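Side-chain contact in host-nuclease inhibitor protein Gam, putative (Desulfovibrio vulgaris, PDB 2P2U), which is a putative inhibitor of host nucleases related to the Gam protein of bacteriophage Mu and probably binds double-stranded DNA: residues E114-Q118 / F119-E123. Residues are numbered along the deposited sequence; the frame is centred on the assembly and turned at random.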
loop_
_atom_site.group_PDB
_atom_site.type_symbol
_atom_site.label_atom_id
_atom_site.label_comp_id
_atom_site.label_asym_id
_atom_site.label_seq_id
_atom_site.Cartn_x
_atom_site.Cartn_y
_atom_site.Cartn_z
ATOM N N GLU A 114 -21.599 -4.374 -16.812
ATOM C CA GLU A 114 -22.964 -4.009 -16.977
ATOM C C GLU A 114 -23.539 -5.128 -17.787
ATOM O O GLU A 114 -24.682 -5.547 -17.601
ATOM C CB GLU A 114 -23.107 -2.613 -17.600
ATOM C CG GLU A 114 -24.549 -2.126 -17.822
ATOM C CD GLU A 114 -25.540 -2.434 -16.651
ATOM O OE1 GLU A 114 -26.713 -2.829 -16.932
ATOM O OE2 GLU A 114 -25.122 -2.304 -15.466
ATOM N N ARG A 115 -22.743 -5.683 -18.691
ATOM C CA ARG A 115 -23.269 -6.821 -19.358
ATOM C C ARG A 115 -23.467 -7.954 -18.515
ATOM O O ARG A 115 -24.443 -8.628 -18.747
ATOM C CB ARG A 115 -22.349 -7.336 -20.367
ATOM C CG ARG A 115 -22.316 -6.453 -21.490
ATOM C CD ARG A 115 -21.471 -7.037 -22.593
ATOM N NE ARG A 115 -21.218 -5.998 -23.645
ATOM C CZ ARG A 115 -20.605 -6.153 -24.894
ATOM N NH1 ARG A 115 -20.134 -7.322 -25.340
ATOM N NH2 ARG A 115 -20.427 -5.146 -25.758
ATOM N N LEU A 116 -22.503 -8.279 -17.641
ATOM C CA LEU A 116 -22.700 -9.412 -16.722
ATOM C C LEU A 116 -24.019 -9.198 -16.029
ATOM O O LEU A 116 -24.712 -10.153 -15.739
ATOM C CB LEU A 116 -21.521 -9.580 -15.755
ATOM C CG LEU A 116 -20.368 -10.297 -16.527
ATOM C CD1 LEU A 116 -19.013 -9.991 -15.949
ATOM C CD2 LEU A 116 -20.629 -11.782 -16.607
ATOM N N ARG A 117 -24.429 -7.956 -15.851
ATOM C CA ARG A 117 -25.489 -7.664 -14.939
ATOM C C ARG A 117 -26.791 -7.714 -15.761
ATOM O O ARG A 117 -27.760 -8.333 -15.340
ATOM C CB ARG A 117 -25.159 -6.336 -14.281
ATOM C CG ARG A 117 -26.051 -5.834 -13.152
ATOM C CD ARG A 117 -25.746 -4.279 -12.752
ATOM N NE ARG A 117 -24.437 -4.116 -12.081
ATOM C CZ ARG A 117 -23.414 -3.387 -12.570
ATOM N NH1 ARG A 117 -22.251 -3.341 -11.938
ATOM N NH2 ARG A 117 -23.521 -2.697 -13.703
ATOM N N GLN A 118 -26.802 -7.117 -16.968
ATOM C CA GLN A 118 -27.887 -7.294 -17.970
ATOM C C GLN A 118 -28.245 -8.785 -18.115
ATOM O O GLN A 118 -29.405 -9.130 -18.185
ATOM C CB GLN A 118 -27.473 -6.701 -19.285
ATOM C CG GLN A 118 -28.528 -5.778 -19.969
ATOM C CD GLN A 118 -28.640 -4.338 -19.363
ATOM O OE1 GLN A 118 -29.512 -3.578 -19.742
ATOM N NE2 GLN A 118 -27.752 -3.981 -18.424
ATOM N N PHE A 119 -27.274 -9.691 -18.064
ATOM C CA PHE A 119 -27.563 -11.116 -18.221
ATOM C C PHE A 119 -27.860 -11.834 -16.901
ATOM O O PHE A 119 -28.113 -13.054 -16.942
ATOM C CB PHE A 119 -26.390 -11.832 -18.851
ATOM C CG PHE A 119 -26.074 -11.383 -20.241
ATOM C CD1 PHE A 119 -27.075 -11.041 -21.134
ATOM C CD2 PHE A 119 -24.774 -11.367 -20.685
ATOM C CE1 PHE A 119 -26.774 -10.654 -22.425
ATOM C CE2 PHE A 119 -24.473 -10.965 -21.976
ATOM C CZ PHE A 119 -25.493 -10.624 -22.848
ATOM N N GLY A 120 -27.788 -11.113 -15.755
ATOM C CA GLY A 120 -28.026 -11.708 -14.442
ATOM C C GLY A 120 -26.920 -12.608 -13.926
ATOM O O GLY A 120 -27.142 -13.470 -13.101
ATOM N N ILE A 121 -25.703 -12.406 -14.368
ATOM C CA ILE A 121 -24.644 -13.285 -13.950
ATOM C C ILE A 121 -24.023 -12.633 -12.743
ATOM O O ILE A 121 -23.140 -11.807 -12.866
ATOM C CB ILE A 121 -23.513 -13.457 -15.049
ATOM C CG1 ILE A 121 -24.060 -14.011 -16.336
ATOM C CG2 ILE A 121 -22.467 -14.391 -14.571
ATOM C CD1 ILE A 121 -24.708 -15.336 -16.148
ATOM N N SER A 122 -24.449 -13.010 -11.548
ATOM C CA SER A 122 -23.827 -12.364 -10.377
ATOM C C SER A 122 -22.539 -13.023 -9.955
ATOM O O SER A 122 -21.723 -12.339 -9.361
ATOM C CB SER A 122 -24.779 -12.222 -9.234
ATOM O OG SER A 122 -25.018 -13.525 -8.762
ATOM N N GLU A 123 -22.326 -14.308 -10.269
ATOM C CA GLU A 123 -20.984 -14.975 -10.108
ATOM C C GLU A 123 -19.836 -14.294 -10.861
ATOM O O GLU A 123 -18.674 -14.447 -10.496
ATOM C CB GLU A 123 -20.998 -16.463 -10.539
ATOM C CG GLU A 123 -21.839 -16.830 -11.765
ATOM C CD GLU A 123 -23.349 -16.870 -11.436
ATOM O OE1 GLU A 123 -23.956 -15.827 -11.069
ATOM O OE2 GLU A 123 -23.949 -17.964 -11.523
#
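L116 and I121 meet in a local contact at the C-terminal end of helix 109-118, where the chain turns into the loop leading to strand 125-131. Their apolar side chains touch through CD2 of L116, which lies 3.7 Å from CB of I121 and 3.8 Å from its CG2 branch. With CG1 of I121 at chi1 -59°, CG2 is anti to the backbone N, and this places it next to L116 CD2. Backbone bonds fix this pairing. F119 N donates to R115 O at 3.1 Å, the last i to i+4 bond of the helical pattern. G120 then leaves the helix with positive phi (73°), and two bonds back into the last turn make this a Schellman motif. The first is the 6→1 bond from I121 N to L116 O, 2.8 Å and nearly along the C=O axis; the second is G120 N to R117 O, 2.8 Å, with the donor 62° out of the carbonyl plane. The L116 and I121 side chains, which flank the 6→1 bond, make the apolar contact usual for this motif. The F119 ring sits beside the last turn, its CD2 3.4 Å from R115 O. The second subunit packs against this helix end: its M136 meets L116, its R143 meets I121 and its V147 meets F119, while R115 NH1 makes a hydrogen bond to M146 O of that subunit.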